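Programmed cell death 6-interacting protein (PDB 5WA1) acts as an ESCRT-associated adaptor in multivesicular body biogenesis, membrane repair and cytokinesis, with its Bro1 domain binding CHMP4 proteins. Local coordinates at residues A[282-285]-A[286-289]. Numbering follows the deposited sequence.
Sequences SILA and KQQK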
loop_
_atom_site.group_PDB
_atom_site.type_symbol
_atom_site.label_atom_id
_atom_site.label_comp_id
_atom_site.label_asym_id
_atom_site.label_seq_id
_atom_site.Cartn_x
_atom_site.Cartn_y
_atom_site.Cartn_z
ATOM N N SER A 282 -25.337 9.984 -10.235
ATOM C CA SER A 282 -26.771 10.232 -10.186
ATOM C C SER A 282 -27.077 11.668 -9.760
ATOM O O SER A 282 -28.056 12.262 -10.235
ATOM C CB SER A 282 -27.457 9.230 -9.247
ATOM O OG SER A 282 -27.373 9.680 -7.896
ATOM N N ILE A 283 -26.270 12.235 -8.861
ATOM C CA ILE A 283 -26.432 13.638 -8.481
ATOM C C ILE A 283 -26.230 14.543 -9.691
ATOM O O ILE A 283 -26.989 15.499 -9.908
ATOM C CB ILE A 283 -25.455 13.998 -7.340
ATOM C CG1 ILE A 283 -25.794 13.201 -6.080
ATOM C CG2 ILE A 283 -25.466 15.517 -7.067
ATOM C CD1 ILE A 283 -24.813 13.412 -4.946
ATOM N N LEU A 284 -25.193 14.266 -10.489
ATOM C CA LEU A 284 -24.993 15.007 -11.730
ATOM C C LEU A 284 -26.195 14.861 -12.652
ATOM O O LEU A 284 -26.668 15.848 -13.226
ATOM C CB LEU A 284 -23.726 14.518 -12.435
ATOM C CG LEU A 284 -23.367 15.211 -13.752
ATOM C CD1 LEU A 284 -23.270 16.724 -13.577
ATOM C CD2 LEU A 284 -22.052 14.653 -14.294
ATOM N N ALA A 285 -26.703 13.640 -12.803
ATOM C CA ALA A 285 -27.882 13.430 -13.643
ATOM C C ALA A 285 -29.052 14.277 -13.158
ATOM O O ALA A 285 -29.734 14.916 -13.966
ATOM C CB ALA A 285 -28.267 11.949 -13.660
ATOM N N LYS A 286 -29.285 14.310 -11.840
ATOM C CA LYS A 286 -30.393 15.100 -11.308
ATOM C C LYS A 286 -30.201 16.578 -11.605
ATOM O O LYS A 286 -31.149 17.271 -12.009
ATOM C CB LYS A 286 -30.535 14.868 -9.801
ATOM C CG LYS A 286 -31.869 15.360 -9.219
ATOM C CD LYS A 286 -31.949 15.128 -7.712
ATOM C CE LYS A 286 -33.382 15.285 -7.183
ATOM N NZ LYS A 286 -34.266 14.122 -7.586
ATOM N N GLN A 287 -28.979 17.079 -11.410
ATOM C CA GLN A 287 -28.681 18.478 -11.684
ATOM C C GLN A 287 -28.957 18.832 -13.130
ATOM O O GLN A 287 -29.348 19.965 -13.428
ATOM C CB GLN A 287 -27.221 18.781 -11.351
ATOM C CG GLN A 287 -26.952 18.900 -9.881
ATOM C CD GLN A 287 -25.464 18.908 -9.571
ATOM O OE1 GLN A 287 -24.635 18.647 -10.448
ATOM N NE2 GLN A 287 -25.124 19.192 -8.321
ATOM N N GLN A 288 -28.789 17.875 -14.035
ATOM C CA GLN A 288 -29.072 18.076 -15.445
ATOM C C GLN A 288 -30.522 17.771 -15.798
ATOM O O GLN A 288 -30.868 17.799 -16.981
ATOM C CB GLN A 288 -28.132 17.212 -16.288
ATOM C CG GLN A 288 -26.670 17.648 -16.178
ATOM C CD GLN A 288 -25.724 16.730 -16.916
ATOM O OE1 GLN A 288 -26.106 15.642 -17.357
ATOM N NE2 GLN A 288 -24.476 17.162 -17.052
ATOM N N LYS A 289 -31.359 17.464 -14.799
ATOM C CA LYS A 289 -32.784 17.171 -14.986
ATOM C C LYS A 289 -33.000 15.857 -15.732
ATOM O O LYS A 289 -34.026 15.661 -16.388
ATOM C CB LYS A 289 -33.508 18.319 -15.694
ATOM C CG LYS A 289 -33.264 19.668 -15.042
ATOM C CD LYS A 289 -33.987 20.762 -15.775
ATOM C CE LYS A 289 -33.592 22.133 -15.271
ATOM N NZ LYS A 289 -34.414 23.148 -15.976
#
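Lys286, Gln287 and Gln288 each give their backbone N-H to the carbonyl four residues earlier, on Ser282, Ile283 and Leu284, as the helix 262-287 runs through its last turn, but at Gln288 the N-H...O angle falls to 144° and the same N also makes a weak bond to Ala285 O at 3.1 Å, just before Lys289 leaves helical geometry.

Leu284 lies between the two glutamine side chains. With its CG anti to the backbone N, the side chain swings so that CD1 touches an amide atom of each: NE2 of Gln288 at 3.7 Å and OE1 of Gln287 at 3.9 Å. The Leu284 and Gln287 side chains cross at roughly a right angle. Both glutamines place CG beside their own backbone N, which turns the chains back along the helix; CG of Gln287 thereby comes within 3.4 Å of Ile283 O, and CG of Gln288 within 3.5 Å of Leu284 O. Farther out, NE2 of Gln287 rests against the CG2 branch of Ile283, a van der Waals contact.

Outside this turn, Ile283 and Leu284 face helix 231-252 at Asp231 and Ala232, while Ser282 and Ala285 pack on helix 291-311. Lys286, bent at its last torsion, forms a salt bridge to Glu294 of that second helix. The positive phi of Lys289 (68°) and the bonds folding back into the final turn, among them Lys289 N to Lys286 O at 2.8 Å, make a Schellman motif, here ending helix 262-287 ahead of the short link to helix 291-311 in the largely helical Bro1 domain.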